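Local coordinates for protein esterase YbfF (Escherichia coli, PDB 3BF7) that probably hydrolyses esters, including thioesters, as an alpha/beta hydrolase whose helical cap helps to form a substrate-binding crevice, at residues A[113-119]-A[208-213]; A[188-193]-A[216-222]; A[194-200]-A[221-227]. The protein carries 1 engineered substitution. All coordinates share one frame; numbering follows the deposited sequence.

Interaction 1 of 3, residues A[113-119]-A[208-213]; sequences DIAPVDY and YVSEQY
Loop 113-119 runs beside loop 208-213 without strand or helix pairing, the CA atoms of Ile-114 and Tyr-208 standing 5.3 Å apart. Tyr-119 is central to the joining, since its ring and its hydroxyl both touch the other loop. Its CG lies anti to the carbonyl carbon (chi1 -69°), which turns the ring back along its own loop, and its OH donates to Tyr-208 O at 2.7 Å from a little outside the carbonyl plane. The same OH accepts the N-H of Ala-115, with N 3.0 Å away, and thereby links both loops; tyrosine suits the place because ring and hydroxyl are both used. Tyr-208 turns its edge to the face of Tyr-119 (planes at 66°), while Tyr-119 turns its own edge to the face of Tyr-213 (planes at 82°), bringing Tyr-119 CE1 within 3.7 Å of Tyr-213 CE2. Val-117 CG2 makes an off-centre CH-pi contact with Tyr-213, 3.7 Å from its CD1. A phenylalanine in place of Tyr-119 would probably keep much of this stacking but leave Tyr-208 O and Ala-115 N without their shared partner. Val-209 CG2 packs on the backbone at Ile-114 N (3.4 Å), and Asp-113 OD1 lies 3.5 Å from Tyr-208 CB. Asp-113 OD1 is hydrogen-bonded to Ser-206 and His-234, consistent with the acid of a Ser-89, His-234, Asp-113 triad; Tyr-208 stacks on His-234 and touches Ser-89. The contact joins the loop leaving strand 106-112 to the one entering helix 214-220, with helix 90-101 touching Ile-114 and Tyr-119.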
loop_
_atom_site.group_PDB
_atom_site.type_symbol
_atom_site.label_atom_id
_atom_site.label_comp_id
_atom_site.label_asym_id
_atom_site.label_seq_id
_atom_site.Cartn_x
_atom_site.Cartn_y
_atom_site.Cartn_z
ATOM N N ASP A 113 -1.512 -2.659 -8.207
ATOM C CA ASP A 113 -1.500 -1.487 -9.083
ATOM C C ASP A 113 -0.346 -0.529 -8.846
ATOM O O ASP A 113 -0.530 0.644 -8.505
ATOM C CB ASP A 113 -2.824 -0.724 -9.040
ATOM C CG ASP A 113 -3.066 0.050 -10.323
ATOM O OD1 ASP A 113 -3.336 1.265 -10.258
ATOM O OD2 ASP A 113 -2.969 -0.571 -11.406
ATOM N N ILE A 114 0.852 -1.044 -9.085
ATOM C CA ILE A 114 2.065 -0.273 -8.900
ATOM C C ILE A 114 3.225 -0.926 -9.653
ATOM O O ILE A 114 3.269 -2.149 -9.824
ATOM C CB ILE A 114 2.407 -0.179 -7.384
ATOM C CG1 ILE A 114 3.554 0.804 -7.145
ATOM C CG2 ILE A 114 2.758 -1.557 -6.840
ATOM C CD1 ILE A 114 3.195 2.239 -7.454
ATOM N N ALA A 115 4.153 -0.096 -10.117
ATOM C CA ALA A 115 5.339 -0.573 -10.817
ATOM C C ALA A 115 6.551 0.050 -10.127
ATOM O O ALA A 115 6.456 1.138 -9.553
ATOM C CB ALA A 115 5.300 -0.159 -12.281
ATOM N N PRO A 116 7.702 -0.639 -10.157
ATOM C CA PRO A 116 8.923 -0.128 -9.528
ATOM C C PRO A 116 9.578 0.900 -10.443
ATOM O O PRO A 116 10.612 0.643 -11.069
ATOM C CB PRO A 116 9.764 -1.388 -9.342
ATOM C CG PRO A 116 9.394 -2.202 -10.541
ATOM C CD PRO A 116 7.890 -2.023 -10.631
ATOM N N VAL A 117 8.950 2.070 -10.511
ATOM C CA VAL A 117 9.416 3.153 -11.359
ATOM C C VAL A 117 9.124 4.512 -10.741
ATOM O O VAL A 117 8.244 4.646 -9.889
ATOM C CB VAL A 117 8.701 3.130 -12.736
ATOM C CG1 VAL A 117 8.973 1.816 -13.452
ATOM C CG2 VAL A 117 7.194 3.346 -12.550
ATOM N N ASP A 118 9.882 5.510 -11.181
ATOM C CA ASP A 118 9.672 6.891 -10.758
ATOM C C ASP A 118 8.680 7.398 -11.810
ATOM O O ASP A 118 9.015 7.481 -12.993
ATOM C CB ASP A 118 10.979 7.679 -10.861
ATOM C CG ASP A 118 10.842 9.116 -10.387
ATOM O OD1 ASP A 118 9.710 9.644 -10.347
ATOM O OD2 ASP A 118 11.884 9.727 -10.064
ATOM N N TYR A 119 7.463 7.724 -11.395
ATOM C CA TYR A 119 6.459 8.180 -12.350
ATOM C C TYR A 119 6.697 9.586 -12.894
ATOM O O TYR A 119 6.111 9.968 -13.904
ATOM C CB TYR A 119 5.064 8.058 -11.736
ATOM C CG TYR A 119 4.626 6.620 -11.551
ATOM C CD1 TYR A 119 4.180 5.859 -12.634
ATOM C CD2 TYR A 119 4.664 6.016 -10.297
ATOM C CE1 TYR A 119 3.782 4.530 -12.467
ATOM C CE2 TYR A 119 4.269 4.692 -10.120
ATOM C CZ TYR A 119 3.827 3.958 -11.204
ATOM O OH TYR A 119 3.419 2.655 -11.016
ATOM N N TYR A 208 -0.933 2.937 -13.803
ATOM C CA TYR A 208 0.200 2.612 -12.940
ATOM C C TYR A 208 1.108 1.475 -13.407
ATOM O O TYR A 208 2.308 1.495 -13.126
ATOM C CB TYR A 208 -0.287 2.327 -11.516
ATOM C CG TYR A 208 -0.552 3.565 -10.682
ATOM C CD1 TYR A 208 0.332 3.953 -9.673
ATOM C CD2 TYR A 208 -1.697 4.338 -10.882
ATOM C CE1 TYR A 208 0.080 5.077 -8.880
ATOM C CE2 TYR A 208 -1.958 5.464 -10.097
ATOM C CZ TYR A 208 -1.068 5.825 -9.098
ATOM O OH TYR A 208 -1.339 6.922 -8.310
ATOM N N VAL A 209 0.559 0.488 -14.112
ATOM C CA VAL A 209 1.380 -0.630 -14.576
ATOM C C VAL A 209 1.281 -0.856 -16.082
ATOM O O VAL A 209 1.278 -1.992 -16.555
ATOM C CB VAL A 209 1.007 -1.952 -13.853
ATOM C CG1 VAL A 209 2.153 -2.957 -13.975
ATOM C CG2 VAL A 209 0.698 -1.684 -12.390
ATOM N N SER A 210 1.213 0.233 -16.836
ATOM C CA SER A 210 1.118 0.143 -18.288
ATOM C C SER A 210 2.437 -0.295 -18.927
ATOM O O SER A 210 3.478 -0.362 -18.267
ATOM C CB SER A 210 0.677 1.487 -18.869
ATOM O OG SER A 210 1.586 2.508 -18.515
ATOM N N GLU A 211 2.375 -0.579 -20.225
ATOM C CA GLU A 211 3.516 -1.046 -21.004
ATOM C C GLU A 211 4.809 -0.238 -20.919
ATOM O O GLU A 211 5.898 -0.812 -20.980
ATOM C CB GLU A 211 3.103 -1.174 -22.475
ATOM C CG GLU A 211 4.208 -1.639 -23.414
ATOM C CD GLU A 211 4.740 -3.014 -23.061
ATOM O OE1 GLU A 211 3.925 -3.948 -22.919
ATOM O OE2 GLU A 211 5.973 -3.159 -22.931
ATOM N N GLN A 212 4.716 1.081 -20.780
ATOM C CA GLN A 212 5.933 1.884 -20.725
ATOM C C GLN A 212 6.801 1.625 -19.499
ATOM O O GLN A 212 7.948 2.067 -19.449
ATOM C CB GLN A 212 5.621 3.385 -20.821
ATOM C CG GLN A 212 4.921 4.001 -19.622
ATOM C CD GLN A 212 3.417 3.997 -19.761
ATOM O OE1 GLN A 212 2.716 4.743 -19.075
ATOM N NE2 GLN A 212 2.908 3.152 -20.649
ATOM N N TYR A 213 6.265 0.906 -18.517
ATOM C CA TYR A 213 7.019 0.603 -17.302
ATOM C C TYR A 213 7.442 -0.857 -17.257
ATOM O O TYR A 213 8.144 -1.279 -16.340
ATOM C CB TYR A 213 6.173 0.904 -16.060
ATOM C CG TYR A 213 5.561 2.281 -16.060
ATOM C CD1 TYR A 213 6.358 3.419 -16.150
ATOM C CD2 TYR A 213 4.179 2.445 -16.001
ATOM C CE1 TYR A 213 5.791 4.693 -16.185
ATOM C CE2 TYR A 213 3.603 3.712 -16.035
ATOM C CZ TYR A 213 4.413 4.831 -16.130
ATOM O OH TYR A 213 3.852 6.085 -16.186
HETATM O O HOH W 1 -2.175 -0.237 -14.058
HETATM O O HOH W 2 4.666 8.686 -16.058
#

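Interaction 2 of 3, residues A[188-193]-A[216-222]; sequences WEKIPA and DLLAQFP
Trp-188 and Gln-220 meet because the indole CG stands anti to the backbone N (chi1 -179°), while the Gln-220 CG is anti to its carbonyl carbon (chi1 -63°) and the chain beyond stays extended. Gln-220 OE1 thus arrives in the indole plane, at the ring edge, and accepts the N-H of Trp-188 NE1, 2.8 Å away, in a nearly straight bond (173°) on one of its lone pairs. A second donor, Ile-191 N, reaches the same oxygen at 3.0 Å, tilted from the carbonyl plane. The other end of the amide is held as well: Gln-220 NE2 donates one N-H to Asp-216 O at 2.9 Å, from above that carbonyl plane, and the other to Pro-116 O. Glutamine suits the site because one flat group can accept and donate at once, and these bonds fix its rotation. In the alpha/beta hydrolase fold, this ties helix 214-220, near its C-terminal end, to the loop leading from helix 182-186 back to core strand 198-201. Ile-191 adds an apolar touch, its CD1 3.8 Å from Phe-221 CZ, beside helix 90-101. Further along, Ala-193 CA makes a CA-H...O contact with Gln-220 O (3.3 Å), and its methyl, CB, small enough to fit here, rests 3.9 Å from Pro-222 CD. At the surface, one water bridges Ile-191 O and Ala-219 O; another donates to Asp-216 OD1 and accepts a weak bond from Lys-190 NZ, the two charges being too far apart for a salt bridge.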
loop_
_atom_site.group_PDB
_atom_site.type_symbol
_atom_site.label_atom_id
_atom_site.label_comp_id
_atom_site.label_asym_id
_atom_site.label_seq_id
_atom_site.Cartn_x
_atom_site.Cartn_y
_atom_site.Cartn_z
ATOM N N TRP A 188 11.350 6.600 -7.119
ATOM C CA TRP A 188 11.815 5.237 -6.918
ATOM C C TRP A 188 13.330 5.147 -6.973
ATOM O O TRP A 188 13.985 5.976 -7.599
ATOM C CB TRP A 188 11.225 4.346 -8.018
ATOM C CG TRP A 188 11.599 2.905 -7.918
ATOM C CD1 TRP A 188 12.338 2.182 -8.810
ATOM C CD2 TRP A 188 11.241 2.004 -6.868
ATOM N NE1 TRP A 188 12.460 0.881 -8.382
ATOM C CE2 TRP A 188 11.792 0.744 -7.193
ATOM C CE3 TRP A 188 10.500 2.136 -5.687
ATOM C CZ2 TRP A 188 11.635 -0.374 -6.373
ATOM C CZ3 TRP A 188 10.344 1.026 -4.871
ATOM C CH2 TRP A 188 10.906 -0.216 -5.220
ATOM N N GLU A 189 13.872 4.134 -6.306
ATOM C CA GLU A 189 15.303 3.861 -6.301
ATOM C C GLU A 189 15.417 2.464 -6.908
ATOM O O GLU A 189 14.961 1.491 -6.311
ATOM C CB GLU A 189 15.848 3.851 -4.872
ATOM C CG GLU A 189 17.359 3.708 -4.787
ATOM C CD GLU A 189 18.083 4.893 -5.393
ATOM O OE1 GLU A 189 17.752 6.037 -5.015
ATOM O OE2 GLU A 189 18.980 4.685 -6.236
ATOM N N LYS A 190 16.000 2.361 -8.096
ATOM C CA LYS A 190 16.125 1.058 -8.742
ATOM C C LYS A 190 16.790 0.032 -7.835
ATOM O O LYS A 190 17.743 0.339 -7.114
ATOM C CB LYS A 190 16.900 1.178 -10.055
ATOM C CG LYS A 190 16.103 1.817 -11.184
ATOM C CD LYS A 190 16.884 1.780 -12.489
ATOM C CE LYS A 190 16.045 2.271 -13.658
ATOM N NZ LYS A 190 15.608 3.681 -13.482
ATOM N N ILE A 191 16.279 -1.193 -7.877
ATOM C CA ILE A 191 16.799 -2.270 -7.049
ATOM C C ILE A 191 17.337 -3.421 -7.882
ATOM O O ILE A 191 17.040 -3.529 -9.071
ATOM C CB ILE A 191 15.696 -2.837 -6.122
ATOM C CG1 ILE A 191 14.563 -3.444 -6.958
ATOM C CG2 ILE A 191 15.160 -1.735 -5.219
ATOM C CD1 ILE A 191 13.490 -4.143 -6.133
ATOM N N PRO A 192 18.153 -4.292 -7.266
ATOM C CA PRO A 192 18.705 -5.439 -7.989
ATOM C C PRO A 192 17.564 -6.410 -8.275
ATOM O O PRO A 192 16.523 -6.371 -7.615
ATOM C CB PRO A 192 19.710 -6.026 -6.999
ATOM C CG PRO A 192 20.114 -4.846 -6.171
ATOM C CD PRO A 192 18.800 -4.145 -5.951
ATOM N N ALA A 193 17.760 -7.287 -9.249
ATOM C CA ALA A 193 16.733 -8.253 -9.596
ATOM C C ALA A 193 16.433 -9.196 -8.436
ATOM O O ALA A 193 17.337 -9.628 -7.715
ATOM C CB ALA A 193 17.173 -9.057 -10.813
ATOM N N ASP A 216 11.406 -1.823 -17.114
ATOM C CA ASP A 216 11.953 -1.587 -15.783
ATOM C C ASP A 216 11.387 -2.569 -14.766
ATOM O O ASP A 216 12.090 -3.005 -13.857
ATOM C CB ASP A 216 11.652 -0.160 -15.323
ATOM C CG ASP A 216 12.540 0.871 -15.987
ATOM O OD1 ASP A 216 12.342 2.075 -15.722
ATOM O OD2 ASP A 216 13.436 0.486 -16.767
ATOM N N LEU A 217 10.111 -2.908 -14.909
ATOM C CA LEU A 217 9.491 -3.844 -13.985
ATOM C C LEU A 217 10.190 -5.204 -14.069
ATOM O O LEU A 217 10.562 -5.779 -13.048
ATOM C CB LEU A 217 7.997 -3.977 -14.302
ATOM C CG LEU A 217 7.144 -4.738 -13.284
ATOM C CD1 LEU A 217 5.695 -4.284 -13.375
ATOM C CD2 LEU A 217 7.269 -6.229 -13.526
ATOM N N LEU A 218 10.389 -5.702 -15.286
ATOM C CA LEU A 218 11.040 -6.995 -15.476
ATOM C C LEU A 218 12.522 -6.993 -15.111
ATOM O O LEU A 218 13.069 -8.023 -14.721
ATOM C CB LEU A 218 10.863 -7.464 -16.922
ATOM C CG LEU A 218 9.416 -7.752 -17.326
ATOM C CD1 LEU A 218 9.357 -8.083 -18.808
ATOM C CD2 LEU A 218 8.858 -8.902 -16.498
ATOM N N ALA A 219 13.177 -5.844 -15.231
ATOM C CA ALA A 219 14.590 -5.761 -14.890
ATOM C C ALA A 219 14.784 -5.965 -13.390
ATOM O O ALA A 219 15.825 -6.450 -12.947
ATOM C CB ALA A 219 15.156 -4.413 -15.312
ATOM N N GLN A 220 13.770 -5.602 -12.609
ATOM C CA GLN A 220 13.838 -5.731 -11.160
ATOM C C GLN A 220 13.105 -6.965 -10.643
ATOM O O GLN A 220 13.468 -7.512 -9.604
ATOM C CB GLN A 220 13.301 -4.449 -10.522
ATOM C CG GLN A 220 14.162 -3.247 -10.892
ATOM C CD GLN A 220 13.507 -1.921 -10.575
ATOM O OE1 GLN A 220 13.793 -1.298 -9.550
ATOM N NE2 GLN A 220 12.616 -1.484 -11.453
ATOM N N PHE A 221 12.085 -7.399 -11.379
ATOM C CA PHE A 221 11.304 -8.585 -11.034
ATOM C C PHE A 221 11.210 -9.446 -12.284
ATOM O O PHE A 221 10.174 -9.514 -12.949
ATOM C CB PHE A 221 9.926 -8.171 -10.514
ATOM C CG PHE A 221 9.993 -7.515 -9.175
ATOM C CD1 PHE A 221 10.087 -8.284 -8.022
ATOM C CD2 PHE A 221 10.107 -6.132 -9.068
ATOM C CE1 PHE A 221 10.306 -7.690 -6.782
ATOM C CE2 PHE A 221 10.326 -5.529 -7.831
ATOM C CZ PHE A 221 10.428 -6.310 -6.689
ATOM N N PRO A 222 12.314 -10.125 -12.621
ATOM C CA PRO A 222 12.354 -10.981 -13.808
ATOM C C PRO A 222 11.232 -12.006 -13.901
ATOM O O PRO A 222 10.742 -12.289 -15.000
ATOM C CB PRO A 222 13.747 -11.618 -13.741
ATOM C CG PRO A 222 14.101 -11.551 -12.281
ATOM C CD PRO A 222 13.577 -10.202 -11.869
HETATM O O HOH W 3 14.066 4.167 -16.362
HETATM O O HOH W 4 17.557 -4.429 -11.675
#

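Interaction 3 of 3, residues A[194-200]-A[221-227]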
loop_
_atom_site.group_PDB
_atom_site.type_symbol
_atom_site.label_atom_id
_atom_site.label_comp_id
_atom_site.label_asym_id
_atom_site.label_seq_id
_atom_site.Cartn_x
_atom_site.Cartn_y
_atom_site.Cartn_z
ATOM N N TRP A 194 15.149 -9.493 -8.254
ATOM C CA TRP A 194 14.707 -10.430 -7.226
ATOM C C TRP A 194 14.275 -11.653 -8.037
ATOM O O TRP A 194 13.227 -11.643 -8.690
ATOM C CB TRP A 194 13.528 -9.855 -6.439
ATOM C CG TRP A 194 13.165 -10.645 -5.212
ATOM C CD1 TRP A 194 13.973 -10.926 -4.145
ATOM C CD2 TRP A 194 11.886 -11.207 -4.903
ATOM N NE1 TRP A 194 13.274 -11.622 -3.190
ATOM C CE2 TRP A 194 11.989 -11.809 -3.628
ATOM C CE3 TRP A 194 10.660 -11.259 -5.578
ATOM C CZ2 TRP A 194 10.911 -12.453 -3.014
ATOM C CZ3 TRP A 194 9.587 -11.899 -4.968
ATOM C CH2 TRP A 194 9.722 -12.488 -3.696
ATOM N N ASP A 195 15.101 -12.696 -8.009
ATOM C CA ASP A 195 14.844 -13.907 -8.783
ATOM C C ASP A 195 13.866 -14.887 -8.152
ATOM O O ASP A 195 14.206 -16.043 -7.884
ATOM C CB ASP A 195 16.168 -14.615 -9.093
ATOM C CG ASP A 195 17.056 -13.804 -10.018
ATOM O OD1 ASP A 195 16.571 -13.383 -11.086
ATOM O OD2 ASP A 195 18.241 -13.592 -9.685
ATOM N N HIS A 196 12.643 -14.414 -7.935
ATOM C CA HIS A 196 11.577 -15.221 -7.352
ATOM C C HIS A 196 10.249 -14.775 -7.944
ATOM O O HIS A 196 10.090 -13.613 -8.319
ATOM C CB HIS A 196 11.524 -15.036 -5.834
ATOM C CG HIS A 196 12.787 -15.420 -5.131
ATOM N ND1 HIS A 196 13.793 -14.519 -4.854
ATOM C CD2 HIS A 196 13.216 -16.618 -4.668
ATOM C CE1 HIS A 196 14.786 -15.147 -4.249
ATOM N NE2 HIS A 196 14.461 -16.420 -4.125
ATOM N N PRO A 197 9.274 -15.691 -8.036
ATOM C CA PRO A 197 7.970 -15.322 -8.595
ATOM C C PRO A 197 7.342 -14.196 -7.778
ATOM O O PRO A 197 7.322 -14.256 -6.549
ATOM C CB PRO A 197 7.168 -16.617 -8.488
ATOM C CG PRO A 197 8.221 -17.682 -8.577
ATOM C CD PRO A 197 9.322 -17.127 -7.711
ATOM N N ALA A 198 6.846 -13.175 -8.465
ATOM C CA ALA A 198 6.210 -12.032 -7.815
ATOM C C ALA A 198 4.924 -11.724 -8.562
ATOM O O ALA A 198 4.911 -11.725 -9.789
ATOM C CB ALA A 198 7.138 -10.826 -7.854
ATOM N N LEU A 199 3.850 -11.452 -7.829
ATOM C CA LEU A 199 2.568 -11.156 -8.455
ATOM C C LEU A 199 2.255 -9.670 -8.486
ATOM O O LEU A 199 2.331 -8.988 -7.462
ATOM C CB LEU A 199 1.431 -11.881 -7.721
ATOM C CG LEU A 199 0.015 -11.621 -8.256
ATOM C CD1 LEU A 199 -0.121 -12.207 -9.656
ATOM C CD2 LEU A 199 -1.017 -12.234 -7.316
ATOM N N PHE A 200 1.920 -9.178 -9.673
ATOM C CA PHE A 200 1.526 -7.791 -9.864
ATOM C C PHE A 200 0.063 -7.824 -10.280
ATOM O O PHE A 200 -0.318 -8.598 -11.161
ATOM C CB PHE A 200 2.370 -7.121 -10.945
ATOM C CG PHE A 200 3.774 -6.851 -10.510
ATOM C CD1 PHE A 200 4.692 -7.891 -10.405
ATOM C CD2 PHE A 200 4.156 -5.574 -10.114
ATOM C CE1 PHE A 200 5.973 -7.664 -9.905
ATOM C CE2 PHE A 200 5.434 -5.337 -9.611
ATOM C CZ PHE A 200 6.342 -6.384 -9.506
ATOM N N PHE A 221 12.085 -7.399 -11.379
ATOM C CA PHE A 221 11.304 -8.585 -11.034
ATOM C C PHE A 221 11.210 -9.446 -12.284
ATOM O O PHE A 221 10.174 -9.514 -12.949
ATOM C CB PHE A 221 9.926 -8.171 -10.514
ATOM C CG PHE A 221 9.993 -7.515 -9.175
ATOM C CD1 PHE A 221 10.087 -8.284 -8.022
ATOM C CD2 PHE A 221 10.107 -6.132 -9.068
ATOM C CE1 PHE A 221 10.306 -7.690 -6.782
ATOM C CE2 PHE A 221 10.326 -5.529 -7.831
ATOM C CZ PHE A 221 10.428 -6.310 -6.689
ATOM N N PRO A 222 12.314 -10.125 -12.621
ATOM C CA PRO A 222 12.354 -10.981 -13.808
ATOM C C PRO A 222 11.232 -12.006 -13.901
ATOM O O PRO A 222 10.742 -12.289 -15.000
ATOM C CB PRO A 222 13.747 -11.618 -13.741
ATOM C CG PRO A 222 14.101 -11.551 -12.281
ATOM C CD PRO A 222 13.577 -10.202 -11.869
ATOM N N GLN A 223 10.823 -12.551 -12.759
ATOM C CA GLN A 223 9.759 -13.548 -12.728
ATOM C C GLN A 223 8.404 -12.961 -12.340
ATOM O O GLN A 223 7.566 -13.633 -11.735
ATOM C CB GLN A 223 10.135 -14.695 -11.784
ATOM C CG GLN A 223 11.365 -15.468 -12.245
ATOM C CD GLN A 223 11.775 -16.556 -11.275
ATOM O OE1 GLN A 223 12.945 -16.661 -10.909
ATOM N NE2 GLN A 223 10.818 -17.374 -10.860
ATOM N N ALA A 224 8.192 -11.702 -12.700
ATOM C CA ALA A 224 6.931 -11.039 -12.420
ATOM C C ALA A 224 5.811 -11.695 -13.221
ATOM O O ALA A 224 5.999 -12.086 -14.377
ATOM C CB ALA A 224 7.022 -9.569 -12.794
ATOM N N ARG A 225 4.651 -11.818 -12.587
ATOM C CA ARG A 225 3.460 -12.366 -13.218
ATOM C C ARG A 225 2.414 -11.272 -13.048
ATOM O O ARG A 225 2.196 -10.787 -11.937
ATOM C CB ARG A 225 3.006 -13.639 -12.502
ATOM C CG ARG A 225 4.068 -14.724 -12.440
ATOM C CD ARG A 225 3.613 -15.904 -11.598
ATOM N NE ARG A 225 4.646 -16.931 -11.504
ATOM C CZ ARG A 225 4.527 -18.051 -10.798
ATOM N NH1 ARG A 225 3.414 -18.293 -10.119
ATOM N NH2 ARG A 225 5.520 -18.931 -10.773
ATOM N N ALA A 226 1.783 -10.863 -14.140
ATOM C CA ALA A 226 0.779 -9.814 -14.062
ATOM C C ALA A 226 -0.623 -10.364 -14.270
ATOM O O ALA A 226 -0.864 -11.169 -15.171
ATOM C CB ALA A 226 1.073 -8.730 -15.089
ATOM N N HIS A 227 -1.540 -9.936 -13.415
ATOM C CA HIS A 227 -2.929 -10.352 -13.506
ATOM C C HIS A 227 -3.759 -9.078 -13.501
ATOM O O HIS A 227 -4.069 -8.530 -12.442
ATOM C CB HIS A 227 -3.305 -11.223 -12.311
ATOM C CG HIS A 227 -4.658 -11.848 -12.430
ATOM N ND1 HIS A 227 -5.797 -11.117 -12.694
ATOM C CD2 HIS A 227 -5.052 -13.140 -12.344
ATOM C CE1 HIS A 227 -6.831 -11.931 -12.769
ATOM N NE2 HIS A 227 -6.407 -13.164 -12.561
HETATM O O HOH W 5 10.760 -11.552 -10.027
#
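The Phe-221 ring receives the edge of Phe-200 toward one face, in an offset edge-to-face stack with planes at 64°, and has Trp-194 CE3 at its own edge, 3.8 Å from Phe-221 CE1. One face of the Trp-194 indole is met by His-196 ND1, while Ala-198 CB lies at its edge. The Arg-225 guanidinium has Pro-197 CB over one face, 3.6 Å from NH2; with the arginine chain extended from CG to NE (chi2 174°), its end lies beside Pro-197, and the flat guanidinium suits the apolar proline because its face can pack there while its N-H groups point outward in its plane. Strands 198-200 and 224-226 pair in parallel as the two strands of a beta-alpha-beta unit whose helix is 214-220, and 224-226 is the outermost strand at this end of the main sheet. Arg-225 N bonds to Ala-198 O (2.8 Å), Phe-200 N to Arg-225 O (2.8 Å) and His-227 N to Phe-200 O (2.9 Å). Phe-200, Ala-198 and Ala-224 share a sheet face, and the small Ala-224 CB leaves room for Phe-200 CE1 at 3.6 Å. A water donates to Trp-194 O and His-196 O and accepts from Gln-223 N.

Overall arrangement
From the N terminus, the chain first reaches 113-119, just after strand 106-112, then passes through the intervening helices to 188-193 and directly on to 194-200. The partners follow in the same order: 208-213 closes the long loop of interaction 1, 216-222 closes interaction 2, and 221-227 closes interaction 3, so each pair of contacts crosses and none encloses another. Interactions 2 and 3 share Phe-221 and Pro-222, their centres about 10 Å apart, and Gln-220 O probably bonds to Trp-194 N between them. Pro-116 connects interaction 1 to interaction 2. Together they bind helix 214-220 to the sheet's last strands and to the loop after strand 106-112.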